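Local structure of SsfX3 (Streptomyces sp. SF2575, 3SKV) at residues A[121-132]-A[203-214]; A[194-202]-A[357-365]. The protein probably transfers a salicylyl group during the biosynthesis of a tetracycline-type natural product, acting as an acyltransferase of the GDSL/SGNH family. The protein carries 1 engineered substitution. One frame throughout, in Å; residues are numbered along the deposited sequence.

Contact 1. Residues A[121-132]-A[203-214]; sequences LDVLVDGELART and SPSRTWLALAAR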
ATOM      1  N   LEU A 121       9.929 -10.131   4.941  1.00 30.36           N
ATOM      2  CA  LEU A 121       9.011  -9.837   6.015  1.00 29.52           C
ATOM      3  C   LEU A 121       9.861  -9.006   6.970  1.00 32.85           C
ATOM      4  O   LEU A 121      10.990  -9.387   7.302  1.00 31.71           O
ATOM      5  CB  LEU A 121       8.570 -11.185   6.659  1.00 29.48           C
ATOM      6  CG  LEU A 121       7.638 -11.306   7.916  1.00 32.78           C
ATOM      7  CD1 LEU A 121       8.073 -10.495   9.104  1.00 32.09           C
ATOM      8  CD2 LEU A 121       6.187 -11.286   7.590  1.00 32.13           C
ATOM      9  N   ASP A 122       9.341  -7.845   7.373  1.00 28.70           N
ATOM     10  CA  ASP A 122      10.049  -6.989   8.310  1.00 27.44           C
ATOM     11  C   ASP A 122       9.458  -7.120   9.680  1.00 26.99           C
ATOM     12  O   ASP A 122       8.236  -7.212   9.825  1.00 24.45           O
ATOM     13  CB  ASP A 122      10.030  -5.525   7.867  1.00 29.10           C
ATOM     14  CG  ASP A 122      11.042  -5.183   6.782  1.00 37.73           C
ATOM     15  OD1 ASP A 122      11.889  -6.053   6.460  1.00 37.96           O
ATOM     16  OD2 ASP A 122      10.996  -4.039   6.259  1.00 39.34           O
ATOM     17  N   VAL A 123      10.341  -7.128  10.687  1.00 22.85           N
ATOM     18  CA  VAL A 123       9.980  -7.167  12.095  1.00 22.05           C
ATOM     19  C   VAL A 123      10.461  -5.828  12.685  1.00 27.22           C
ATOM     20  O   VAL A 123      11.669  -5.546  12.743  1.00 26.97           O
ATOM     21  CB  VAL A 123      10.559  -8.406  12.848  1.00 25.79           C
ATOM     22  CG1 VAL A 123      10.069  -8.452  14.287  1.00 24.43           C
ATOM     23  CG2 VAL A 123      10.220  -9.721  12.130  1.00 25.14           C
ATOM     24  N   LEU A 124       9.496  -4.989  13.079  1.00 22.85           N
ATOM     25  CA  LEU A 124       9.783  -3.717  13.720  1.00 23.06           C
ATOM     26  C   LEU A 124       9.483  -3.839  15.196  1.00 29.19           C
ATOM     27  O   LEU A 124       8.494  -4.484  15.573  1.00 29.94           O
ATOM     28  CB  LEU A 124       8.975  -2.581  13.097  1.00 22.86           C
ATOM     29  CG  LEU A 124       9.633  -1.837  11.940  1.00 28.14           C
ATOM     30  CD1 LEU A 124       9.754  -2.710  10.713  1.00 27.23           C
ATOM     31  CD2 LEU A 124       8.865  -0.603  11.618  1.00 31.35           C
ATOM     32  N   VAL A 125      10.358  -3.277  16.034  1.00 25.46           N
ATOM     33  CA  VAL A 125      10.200  -3.284  17.481  1.00 25.85           C
ATOM     34  C   VAL A 125      10.211  -1.820  17.919  1.00 30.85           C
ATOM     35  O   VAL A 125      11.228  -1.144  17.768  1.00 31.81           O
ATOM     36  CB  VAL A 125      11.289  -4.143  18.182  1.00 29.90           C
ATOM     37  CG1 VAL A 125      11.231  -3.975  19.704  1.00 30.35           C
ATOM     38  CG2 VAL A 125      11.153  -5.612  17.796  1.00 28.89           C
ATOM     39  N   ASP A 126       9.083  -1.332  18.437  1.00 27.47           N
ATOM     40  CA  ASP A 126       8.899   0.075  18.827  1.00 29.05           C
ATOM     41  C   ASP A 126       9.302   1.042  17.683  1.00 32.80           C
ATOM     42  O   ASP A 126      10.062   1.978  17.891  1.00 33.04           O
ATOM     43  CB  ASP A 126       9.576   0.412  20.178  1.00 32.05           C
ATOM     44  CG  ASP A 126       9.055  -0.352  21.400  1.00 47.30           C
ATOM     45  OD1 ASP A 126       7.850  -0.719  21.417  1.00 45.20           O
ATOM     46  OD2 ASP A 126       9.839  -0.532  22.363  1.00 58.94           O
ATOM     47  N   GLY A 127       8.828   0.746  16.474  1.00 28.71           N
ATOM     48  CA  GLY A 127       9.060   1.547  15.271  1.00 28.80           C
ATOM     49  C   GLY A 127      10.430   1.443  14.631  1.00 33.94           C
ATOM     50  O   GLY A 127      10.720   2.162  13.672  1.00 33.06           O
ATOM     51  N   GLU A 128      11.292   0.568  15.150  1.00 32.49           N
ATOM     52  CA  GLU A 128      12.628   0.413  14.603  1.00 33.41           C
ATOM     53  C   GLU A 128      12.782  -0.954  14.018  1.00 37.44           C
ATOM     54  O   GLU A 128      12.329  -1.919  14.629  1.00 36.11           O
ATOM     55  CB  GLU A 128      13.679   0.692  15.675  1.00 35.90           C
ATOM     56  CG  GLU A 128      13.896   2.178  15.900  1.00 54.42           C
ATOM     57  CD  GLU A 128      14.995   2.500  16.894  1.00104.00           C
ATOM     58  OE1 GLU A 128      16.186   2.326  16.541  1.00108.11           O
ATOM     59  OE2 GLU A 128      14.668   2.928  18.025  1.00109.43           O
ATOM     60  N   LEU A 129      13.401  -1.050  12.822  1.00 36.00           N
ATOM     61  CA  LEU A 129      13.613  -2.331  12.140  1.00 35.29           C
ATOM     62  C   LEU A 129      14.569  -3.218  12.933  1.00 39.05           C
ATOM     63  O   LEU A 129      15.698  -2.822  13.186  1.00 40.66           O
ATOM     64  CB  LEU A 129      14.074  -2.130  10.680  1.00 35.49           C
ATOM     65  CG  LEU A 129      14.349  -3.389   9.840  1.00 39.22           C
ATOM     66  CD1 LEU A 129      13.106  -4.261   9.688  1.00 36.68           C
ATOM     67  CD2 LEU A 129      14.849  -3.009   8.463  1.00 45.27           C
ATOM     68  N   ALA A 130      14.090  -4.392  13.354  1.00 34.97           N
ATOM     69  CA  ALA A 130      14.846  -5.359  14.163  1.00 34.11           C
ATOM     70  C   ALA A 130      15.331  -6.526  13.336  1.00 39.73           C
ATOM     71  O   ALA A 130      16.419  -7.038  13.591  1.00 42.09           O
ATOM     72  CB  ALA A 130      13.991  -5.869  15.318  1.00 33.42           C
ATOM     73  N   ARG A 131      14.518  -6.979  12.368  1.00 35.78           N
ATOM     74  CA  ARG A 131      14.864  -8.130  11.521  1.00 35.60           C
ATOM     75  C   ARG A 131      14.150  -8.114  10.201  1.00 39.31           C
ATOM     76  O   ARG A 131      12.929  -7.937  10.152  1.00 39.37           O
ATOM     77  CB  ARG A 131      14.525  -9.464  12.252  1.00 33.68           C
ATOM     78  CG  ARG A 131      15.211 -10.741  11.713  1.00 35.66           C
ATOM     79  CD  ARG A 131      16.631 -10.911  12.226  1.00 38.16           C
ATOM     80  NE  ARG A 131      16.758 -10.393  13.594  1.00 47.85           N
ATOM     81  CZ  ARG A 131      16.656 -11.142  14.688  1.00 56.76           C
ATOM     82  NH1 ARG A 131      16.489 -12.456  14.590  1.00 37.98           N
ATOM     83  NH2 ARG A 131      16.752 -10.587  15.888  1.00 43.35           N
ATOM     84  N   THR A 132      14.903  -8.357   9.130  1.00 36.77           N
ATOM     85  CA  THR A 132      14.358  -8.573   7.797  1.00 35.71           C
ATOM     86  C   THR A 132      14.500 -10.086   7.649  1.00 39.86           C
ATOM     87  O   THR A 132      15.580 -10.611   7.872  1.00 40.23           O
ATOM     88  CB  THR A 132      15.047  -7.707   6.735  1.00 40.22           C
ATOM     89  OG1 THR A 132      14.918  -6.331   7.095  1.00 39.35           O
ATOM     90  CG2 THR A 132      14.422  -7.867   5.362  1.00 40.60           C
ATOM     91  N   SER A 203      12.979  -3.339   1.739  1.00 26.40           N
ATOM     92  CA  SER A 203      12.172  -4.336   2.450  1.00 25.54           C
ATOM     93  C   SER A 203      10.737  -3.785   2.634  1.00 26.02           C
ATOM     94  O   SER A 203      10.543  -2.593   2.366  1.00 24.70           O
ATOM     95  CB  SER A 203      12.834  -4.674   3.790  1.00 29.37           C
ATOM     96  OG  SER A 203      12.983  -3.550   4.645  1.00 35.27           O
ATOM     97  N   PRO A 204       9.718  -4.578   3.095  1.00 23.07           N
ATOM     98  CA  PRO A 204       8.329  -4.020   3.185  1.00 21.75           C
ATOM     99  C   PRO A 204       8.091  -2.743   3.990  1.00 23.91           C
ATOM    100  O   PRO A 204       7.171  -1.989   3.663  1.00 21.00           O
ATOM    101  CB  PRO A 204       7.491  -5.191   3.719  1.00 23.20           C
ATOM    102  CG  PRO A 204       8.291  -6.405   3.405  1.00 28.06           C
ATOM    103  CD  PRO A 204       9.731  -6.023   3.423  1.00 23.65           C
ATOM    104  N   SER A 205       8.874  -2.519   5.069  1.00 21.63           N
ATOM    105  CA  SER A 205       8.710  -1.325   5.901  1.00 20.54           C
ATOM    106  C   SER A 205       9.481  -0.154   5.279  1.00 24.87           C
ATOM    107  O   SER A 205       9.444   0.963   5.804  1.00 22.72           O
ATOM    108  CB  SER A 205       9.154  -1.587   7.339  1.00 22.20           C
ATOM    109  OG  SER A 205      10.552  -1.816   7.404  1.00 28.96           O
ATOM    110  N   ARG A 206      10.118  -0.397   4.115  1.00 22.68           N
ATOM    111  CA  ARG A 206      10.914   0.633   3.469  1.00 22.60           C
ATOM    112  C   ARG A 206      10.436   1.058   2.086  1.00 27.57           C
ATOM    113  O   ARG A 206      11.223   1.610   1.310  1.00 27.63           O
ATOM    114  CB  ARG A 206      12.410   0.316   3.576  1.00 23.10           C
ATOM    115  CG  ARG A 206      12.961   0.532   5.004  1.00 31.75           C
ATOM    116  CD  ARG A 206      14.427   0.195   5.144  1.00 28.94           C
ATOM    117  NE  ARG A 206      14.590  -1.263   5.173  1.00 57.38           N
ATOM    118  CZ  ARG A 206      15.755  -1.903   5.075  1.00 71.68           C
ATOM    119  NH1 ARG A 206      16.889  -1.219   4.943  1.00 62.17           N
ATOM    120  NH2 ARG A 206      15.794  -3.231   5.098  1.00 46.82           N
ATOM    121  N   THR A 207       9.119   0.866   1.795  1.00 23.37           N
ATOM    122  CA  THR A 207       8.512   1.379   0.561  1.00 22.49           C
ATOM    123  C   THR A 207       8.298   2.875   0.828  1.00 27.15           C
ATOM    124  O   THR A 207       8.310   3.290   1.996  1.00 26.70           O
ATOM    125  CB  THR A 207       7.175   0.683   0.204  1.00 20.42           C
ATOM    126  OG1 THR A 207       6.218   0.936   1.225  1.00 25.07           O
ATOM    127  CG2 THR A 207       7.316  -0.819  -0.009  1.00 20.97           C
ATOM    128  N   TRP A 208       8.076   3.685  -0.218  1.00 23.45           N
ATOM    129  CA  TRP A 208       7.857   5.108   0.003  1.00 22.01           C
ATOM    130  C   TRP A 208       6.647   5.308   0.924  1.00 28.29           C
ATOM    131  O   TRP A 208       6.725   6.120   1.845  1.00 28.22           O
ATOM    132  CB  TRP A 208       7.751   5.869  -1.315  1.00 19.64           C
ATOM    133  CG  TRP A 208       6.489   5.645  -2.091  1.00 19.93           C
ATOM    134  CD1 TRP A 208       6.284   4.739  -3.085  1.00 22.78           C
ATOM    135  CD2 TRP A 208       5.249   6.349  -1.922  1.00 19.31           C
ATOM    136  NE1 TRP A 208       4.995   4.843  -3.557  1.00 21.74           N
ATOM    137  CE2 TRP A 208       4.341   5.830  -2.866  1.00 22.98           C
ATOM    138  CE3 TRP A 208       4.824   7.377  -1.063  1.00 20.70           C
ATOM    139  CZ2 TRP A 208       3.041   6.322  -2.997  1.00 22.62           C
ATOM    140  CZ3 TRP A 208       3.527   7.832  -1.156  1.00 22.62           C
ATOM    141  CH2 TRP A 208       2.656   7.330  -2.130  1.00 23.39           C
ATOM    142  N   LEU A 209       5.566   4.518   0.710  1.00 26.80           N
ATOM    143  CA  LEU A 209       4.331   4.535   1.498  1.00 28.38           C
ATOM    144  C   LEU A 209       4.588   4.238   2.963  1.00 31.99           C
ATOM    145  O   LEU A 209       4.129   4.983   3.828  1.00 32.86           O
ATOM    146  CB  LEU A 209       3.349   3.491   0.945  1.00 29.78           C
ATOM    147  CG  LEU A 209       2.418   3.949  -0.162  1.00 36.76           C
ATOM    148  CD1 LEU A 209       1.646   2.818  -0.697  1.00 36.97           C
ATOM    149  CD2 LEU A 209       1.438   5.027   0.336  1.00 45.20           C
ATOM    150  N   ALA A 210       5.333   3.163   3.240  1.00 26.43           N
ATOM    151  CA  ALA A 210       5.687   2.746   4.590  1.00 25.58           C
ATOM    152  C   ALA A 210       6.520   3.823   5.291  1.00 30.37           C
ATOM    153  O   ALA A 210       6.186   4.210   6.407  1.00 29.74           O
ATOM    154  CB  ALA A 210       6.448   1.426   4.541  1.00 26.25           C
ATOM    155  N   LEU A 211       7.561   4.353   4.606  1.00 27.10           N
ATOM    156  CA  LEU A 211       8.452   5.396   5.114  1.00 26.12           C
ATOM    157  C   LEU A 211       7.693   6.690   5.366  1.00 28.45           C
ATOM    158  O   LEU A 211       7.941   7.347   6.379  1.00 29.83           O
ATOM    159  CB  LEU A 211       9.569   5.665   4.090  1.00 26.89           C
ATOM    160  CG  LEU A 211      10.964   5.046   4.246  1.00 33.35           C
ATOM    161  CD1 LEU A 211      11.152   4.140   5.532  1.00 33.12           C
ATOM    162  CD2 LEU A 211      11.430   4.452   2.954  1.00 35.78           C
ATOM    163  N   ALA A 212       6.794   7.075   4.445  1.00 23.31           N
ATOM    164  CA  ALA A 212       6.012   8.300   4.582  1.00 22.91           C
ATOM    165  C   ALA A 212       5.058   8.184   5.785  1.00 25.93           C
ATOM    166  O   ALA A 212       5.064   9.076   6.616  1.00 27.52           O
ATOM    167  CB  ALA A 212       5.242   8.601   3.296  1.00 23.08           C
ATOM    168  N   ALA A 213       4.339   7.052   5.926  1.00 21.36           N
ATOM    169  CA  ALA A 213       3.408   6.803   7.042  1.00 21.36           C
ATOM    170  C   ALA A 213       4.110   6.776   8.393  1.00 26.11           C
ATOM    171  O   ALA A 213       3.619   7.365   9.361  1.00 25.79           O
ATOM    172  CB  ALA A 213       2.654   5.497   6.839  1.00 21.30           C
ATOM    173  N   ARG A 214       5.250   6.093   8.461  1.00 22.97           N
ATOM    174  CA  ARG A 214       6.025   5.963   9.693  1.00 23.64           C
ATOM    175  C   ARG A 214       6.563   7.320  10.154  1.00 30.42           C
ATOM    176  O   ARG A 214       6.489   7.626  11.345  1.00 30.88           O
ATOM    177  CB  ARG A 214       7.170   4.958   9.531  1.00 18.36           C
ATOM    178  CG  ARG A 214       6.718   3.527   9.413  1.00 23.91           C
ATOM    179  CD  ARG A 214       7.831   2.645   8.878  1.00 25.26           C
ATOM    180  NE  ARG A 214       8.946   2.539   9.816  1.00 29.19           N
ATOM    181  CZ  ARG A 214      10.159   2.118   9.495  1.00 46.51           C
ATOM    182  NH1 ARG A 214      10.429   1.747   8.252  1.00 34.68           N
ATOM    183  NH2 ARG A 214      11.113   2.047  10.423  1.00 25.15           N
TER
HETATM  184  O   HOH W   1      13.786   1.590  11.246  1.00 36.31           O
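Asp-122 reaches from strand 121-125 to residues 203-205, where three donors converge on its OD2. Ser-203 OG lies 2.6 Å from OD2 on the syn lone pair. Ser-205 supplies the other two from the anti side, both tilted out of the carboxylate plane: its OG at 2.5 Å from OD2, and its N at 2.9 Å with a nearly straight N-H (160°). With chi1 at 67°, Ser-205 OG sits between its own N and carbonyl carbon, which lets hydroxyl and amide reach the same oxygen. The second oxygen, OD1, takes Thr-132 OG1 from above the carboxylate plane.

Two arginines flank this centre. Arg-206, bent at chi3 (-76°), turns back and grips Ser-203 OG side-on with NE and NH2, while Leu-129 CD2 lies over one face of the guanidinium, 3.5 Å from Arg-206 NH2. Arg-214 and Leu-124 approach from opposite directions, and Leu-124 CD2 lies over one guanidinium face, 3.6 Å from Arg-214 NE. Near the plane of that group, NH2 gives a long bond to Gly-127 O (3.3 Å) and another to a water also bound by Leu-129 N, and NH1 bonds Ser-205 O.

Three donors on one oxygen, with Arg-206 donating to one of the serines, would probably favour an ionised Asp-122; the interface between N-terminal β domain and GDSL domain thus has a polar centre edged by leucines.

Contact 2. Residues A[194-202]-A[357-365]; sequences SICHGRGAA and THPNAVGHE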
ATOM      1  N   SER A 194       0.449   3.425 -11.325  1.00 41.15           N
ATOM      2  CA  SER A 194       0.513   2.405 -12.376  1.00 42.95           C
ATOM      3  C   SER A 194       1.548   1.317 -12.105  1.00 47.23           C
ATOM      4  O   SER A 194       1.664   0.359 -12.892  1.00 46.86           O
ATOM      5  CB  SER A 194       0.705   3.050 -13.746  1.00 46.04           C
ATOM      6  OG  SER A 194       1.698   4.052 -13.673  1.00 48.68           O
ATOM      7  N   ILE A 195       2.236   1.426 -10.945  1.00 44.23           N
ATOM      8  CA  ILE A 195       3.272   0.476 -10.520  1.00 44.42           C
ATOM      9  C   ILE A 195       3.051  -0.129  -9.148  1.00 52.23           C
ATOM     10  O   ILE A 195       2.462   0.502  -8.274  1.00 51.80           O
ATOM     11  CB  ILE A 195       4.716   1.050 -10.628  1.00 46.03           C
ATOM     12  CG1 ILE A 195       4.905   2.315  -9.754  1.00 43.87           C
ATOM     13  CG2 ILE A 195       5.155   1.222 -12.103  1.00 46.66           C
ATOM     14  CD1 ILE A 195       6.337   2.692  -9.437  1.00 44.73           C
ATOM     15  N   CYS A 196       3.620  -1.326  -8.946  1.00 51.71           N
ATOM     16  CA  CYS A 196       3.641  -2.020  -7.673  1.00 52.03           C
ATOM     17  C   CYS A 196       4.692  -1.311  -6.845  1.00 49.83           C
ATOM     18  O   CYS A 196       5.824  -1.101  -7.305  1.00 48.56           O
ATOM     19  CB  CYS A 196       3.987  -3.491  -7.870  1.00 55.59           C
ATOM     20  SG  CYS A 196       2.979  -4.330  -9.126  1.00 61.76           S
ATOM     21  N   HIS A 197       4.299  -0.906  -5.643  1.00 42.69           N
ATOM     22  CA  HIS A 197       5.165  -0.155  -4.744  1.00 40.71           C
ATOM     23  C   HIS A 197       6.213  -0.953  -4.011  1.00 43.57           C
ATOM     24  O   HIS A 197       7.140  -0.361  -3.459  1.00 44.31           O
ATOM     25  CB  HIS A 197       4.334   0.692  -3.785  1.00 40.05           C
ATOM     26  CG  HIS A 197       3.475   1.700  -4.490  1.00 42.46           C
ATOM     27  ND1 HIS A 197       3.979   2.490  -5.519  1.00 43.97           N
ATOM     28  CD2 HIS A 197       2.186   2.030  -4.274  1.00 43.10           C
ATOM     29  CE1 HIS A 197       2.984   3.276  -5.878  1.00 43.10           C
ATOM     30  NE2 HIS A 197       1.883   3.031  -5.162  1.00 42.99           N
ATOM     31  N   GLY A 198       6.076  -2.274  -3.996  1.00 38.24           N
ATOM     32  CA  GLY A 198       7.044  -3.126  -3.311  1.00 37.60           C
ATOM     33  C   GLY A 198       8.344  -3.241  -4.077  1.00 40.21           C
ATOM     34  O   GLY A 198       9.381  -3.519  -3.489  1.00 39.78           O
ATOM     35  N   ARG A 199       8.284  -2.993  -5.397  1.00 35.98           N
ATOM     36  CA  ARG A 199       9.408  -3.096  -6.298  1.00 36.06           C
ATOM     37  C   ARG A 199      10.492  -2.023  -6.063  1.00 36.24           C
ATOM     38  O   ARG A 199      10.203  -0.809  -6.056  1.00 33.06           O
ATOM     39  CB  ARG A 199       8.923  -3.143  -7.754  1.00 37.50           C
ATOM     40  CG  ARG A 199       9.932  -3.803  -8.696  1.00 53.00           C
ATOM     41  CD  ARG A 199       9.713  -5.299  -8.832  1.00 70.17           C
ATOM     42  NE  ARG A 199       8.819  -5.630  -9.945  1.00 92.21           N
ATOM     43  CZ  ARG A 199       7.497  -5.763  -9.847  1.00114.08           C
ATOM     44  NH1 ARG A 199       6.887  -5.580  -8.683  1.00100.12           N
ATOM     45  NH2 ARG A 199       6.775  -6.069 -10.917  1.00108.22           N
ATOM     46  N   GLY A 200      11.720  -2.507  -5.849  1.00 30.80           N
ATOM     47  CA  GLY A 200      12.893  -1.668  -5.613  1.00 30.66           C
ATOM     48  C   GLY A 200      13.066  -1.248  -4.164  1.00 33.36           C
ATOM     49  O   GLY A 200      14.131  -0.754  -3.789  1.00 33.31           O
ATOM     50  N   ALA A 201      12.030  -1.436  -3.328  1.00 29.23           N
ATOM     51  CA  ALA A 201      12.169  -1.082  -1.918  1.00 29.48           C
ATOM     52  C   ALA A 201      13.122  -2.090  -1.239  1.00 34.05           C
ATOM     53  O   ALA A 201      13.192  -3.270  -1.634  1.00 32.01           O
ATOM     54  CB  ALA A 201      10.808  -1.055  -1.233  1.00 29.08           C
ATOM     55  N   ALA A 202      13.904  -1.597  -0.268  1.00 31.23           N
ATOM     56  CA  ALA A 202      14.864  -2.415   0.472  1.00 30.18           C
ATOM     57  C   ALA A 202      14.159  -3.593   1.167  1.00 33.45           C
ATOM     58  O   ALA A 202      14.654  -4.723   1.128  1.00 37.06           O
ATOM     59  CB  ALA A 202      15.606  -1.550   1.479  1.00 30.03           C
ATOM     60  N   THR A 357      11.515   2.376 -14.481  1.00 45.23           N
ATOM     61  CA  THR A 357      10.112   2.422 -14.080  1.00 42.82           C
ATOM     62  C   THR A 357       9.917   2.481 -12.566  1.00 42.30           C
ATOM     63  O   THR A 357       9.000   3.151 -12.097  1.00 41.90           O
ATOM     64  CB  THR A 357       9.280   1.309 -14.792  1.00 54.71           C
ATOM     65  OG1 THR A 357       9.901   0.046 -14.603  1.00 47.63           O
ATOM     66  CG2 THR A 357       9.109   1.552 -16.315  1.00 60.11           C
ATOM     67  N   HIS A 358      10.786   1.802 -11.808  1.00 36.47           N
ATOM     68  CA  HIS A 358      10.707   1.698 -10.348  1.00 34.03           C
ATOM     69  C   HIS A 358      11.832   2.413  -9.600  1.00 34.63           C
ATOM     70  O   HIS A 358      12.987   2.271  -9.989  1.00 34.48           O
ATOM     71  CB  HIS A 358      10.700   0.205  -9.930  1.00 35.10           C
ATOM     72  CG  HIS A 358       9.567  -0.588 -10.528  1.00 38.24           C
ATOM     73  ND1 HIS A 358       9.742  -1.343 -11.681  1.00 40.31           N
ATOM     74  CD2 HIS A 358       8.273  -0.681 -10.139  1.00 38.21           C
ATOM     75  CE1 HIS A 358       8.572  -1.908 -11.921  1.00 38.90           C
ATOM     76  NE2 HIS A 358       7.655  -1.533 -11.026  1.00 38.26           N
ATOM     77  N   PRO A 359      11.541   3.118  -8.470  1.00 29.73           N
ATOM     78  CA  PRO A 359      12.636   3.697  -7.668  1.00 27.70           C
ATOM     79  C   PRO A 359      13.410   2.584  -6.939  1.00 28.63           C
ATOM     80  O   PRO A 359      12.852   1.525  -6.644  1.00 26.93           O
ATOM     81  CB  PRO A 359      11.912   4.572  -6.639  1.00 28.07           C
ATOM     82  CG  PRO A 359      10.482   4.641  -7.077  1.00 32.31           C
ATOM     83  CD  PRO A 359      10.227   3.386  -7.843  1.00 29.49           C
ATOM     84  N   ASN A 360      14.702   2.817  -6.676  1.00 23.33           N
ATOM     85  CA  ASN A 360      15.529   1.874  -5.939  1.00 22.78           C
ATOM     86  C   ASN A 360      15.328   2.168  -4.418  1.00 27.13           C
ATOM     87  O   ASN A 360      14.455   2.978  -4.070  1.00 26.53           O
ATOM     88  CB  ASN A 360      17.000   1.949  -6.378  1.00 17.86           C
ATOM     89  CG  ASN A 360      17.581   3.323  -6.403  1.00 34.60           C
ATOM     90  OD1 ASN A 360      17.286   4.199  -5.565  1.00 31.43           O
ATOM     91  ND2 ASN A 360      18.478   3.511  -7.341  1.00 28.36           N
ATOM     92  N   ALA A 361      16.103   1.516  -3.520  1.00 21.75           N
ATOM     93  CA  ALA A 361      15.950   1.741  -2.083  1.00 20.51           C
ATOM     94  C   ALA A 361      16.074   3.260  -1.711  1.00 26.87           C
ATOM     95  O   ALA A 361      15.194   3.770  -1.019  1.00 25.95           O
ATOM     96  CB  ALA A 361      16.939   0.892  -1.304  1.00 21.02           C
ATOM     97  N   VAL A 362      17.097   4.001  -2.246  1.00 24.68           N
ATOM     98  CA  VAL A 362      17.265   5.437  -1.997  1.00 24.48           C
ATOM     99  C   VAL A 362      16.085   6.209  -2.632  1.00 32.39           C
ATOM    100  O   VAL A 362      15.509   7.086  -1.972  1.00 34.12           O
ATOM    101  CB  VAL A 362      18.663   5.958  -2.409  1.00 28.96           C
ATOM    102  CG1 VAL A 362      18.717   7.483  -2.507  1.00 28.31           C
ATOM    103  CG2 VAL A 362      19.719   5.466  -1.440  1.00 29.73           C
ATOM    104  N   GLY A 363      15.701   5.813  -3.861  1.00 26.34           N
ATOM    105  CA  GLY A 363      14.569   6.381  -4.588  1.00 25.35           C
ATOM    106  C   GLY A 363      13.261   6.369  -3.804  1.00 27.09           C
ATOM    107  O   GLY A 363      12.516   7.365  -3.825  1.00 24.95           O
ATOM    108  N   HIS A 364      12.988   5.245  -3.080  1.00 22.74           N
ATOM    109  CA  HIS A 364      11.811   5.088  -2.211  1.00 21.33           C
ATOM    110  C   HIS A 364      11.874   6.090  -1.027  1.00 27.40           C
ATOM    111  O   HIS A 364      10.847   6.652  -0.655  1.00 27.40           O
ATOM    112  CB  HIS A 364      11.655   3.641  -1.710  1.00 21.25           C
ATOM    113  CG  HIS A 364      10.949   2.746  -2.681  1.00 24.16           C
ATOM    114  ND1 HIS A 364       9.558   2.640  -2.695  1.00 24.96           N
ATOM    115  CD2 HIS A 364      11.458   1.942  -3.644  1.00 26.10           C
ATOM    116  CE1 HIS A 364       9.276   1.799  -3.668  1.00 24.20           C
ATOM    117  NE2 HIS A 364      10.389   1.344  -4.261  1.00 25.55           N
ATOM    118  N   GLU A 365      13.092   6.386  -0.512  1.00 24.95           N
ATOM    119  CA  GLU A 365      13.267   7.359   0.582  1.00 23.80           C
ATOM    120  C   GLU A 365      13.018   8.771   0.095  1.00 29.58           C
ATOM    121  O   GLU A 365      12.347   9.522   0.787  1.00 29.98           O
ATOM    122  CB  GLU A 365      14.639   7.259   1.236  1.00 24.69           C
ATOM    123  CG  GLU A 365      14.771   6.068   2.151  1.00 36.23           C
ATOM    124  CD  GLU A 365      16.175   5.870   2.676  1.00 73.95           C
ATOM    125  OE1 GLU A 365      16.527   6.531   3.679  1.00 88.33           O
ATOM    126  OE2 GLU A 365      16.926   5.054   2.092  1.00 67.56           O
TER
HETATM  127  O   HOH W   2      13.661   1.554   0.372  1.00 29.46           O
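His-358, the residue with most surface buried here, lies between Ile-195 and the aliphatic stem of Arg-199. Arg-199 CG stands over the ring centre, 3.7 Å from the His-358 centroid and 7° off the normal, a CH-pi contact, and Arg-199 CB is 3.5 Å from His-358 CD2. Bends at chi2 and chi3 bring the guanidinium beside CE1 at a loose distance, its plane 25° from the ring's, although this side chain is poorly ordered. Ile-195 slides past the imidazole in the opposite direction, its CG2 3.9 Å from His-358 NE2. The ring's ND1 bonds Glu-350.

His-364, on the first turn of the helix begun at 361, reads the backbone instead. Its NE2 donates to Arg-199 O at 2.8 Å (163°), which lies near the ring plane, while Ala-201 CB sits over the ring centre. Gly-200 passes close by, its CA 3.4 Å from Pro-359 O in a CA-H...O contact. Asn-360 caps the helix by accepting from Gly-363 N through OD1.

The sequence HPNxxGH beside the loop after the GDS motif pairs the fifth and first conserved blocks of GDSL/SGNH enzymes, where the first-block serine and fifth-block histidine are usually catalytic; by sequence Ser-194 and His-358 probably correspond to them.

The contacts share one continuous run of chain: loop 194-202 of contact 2 leads straight into segment 203-214 of contact 1, and their centres lie about 14 Å apart. They also touch directly. Trp-208 N, at the start of the helix, is 3.1 Å from His-364 ND1, a probable hydrogen bond, so this imidazole spans both contacts and bridges two helix starts. Thr-207 CG2 packs 3.5 Å from His-197 O. Contact 1 joins the N-terminal β domain to the GDSL domain, whereas contact 2 is internal to the latter and borders the presumed active site. There, Ser-194 OG and His-358 NE2 stand 8.6 Å apart, too far for a direct hydrogen bond in this structure.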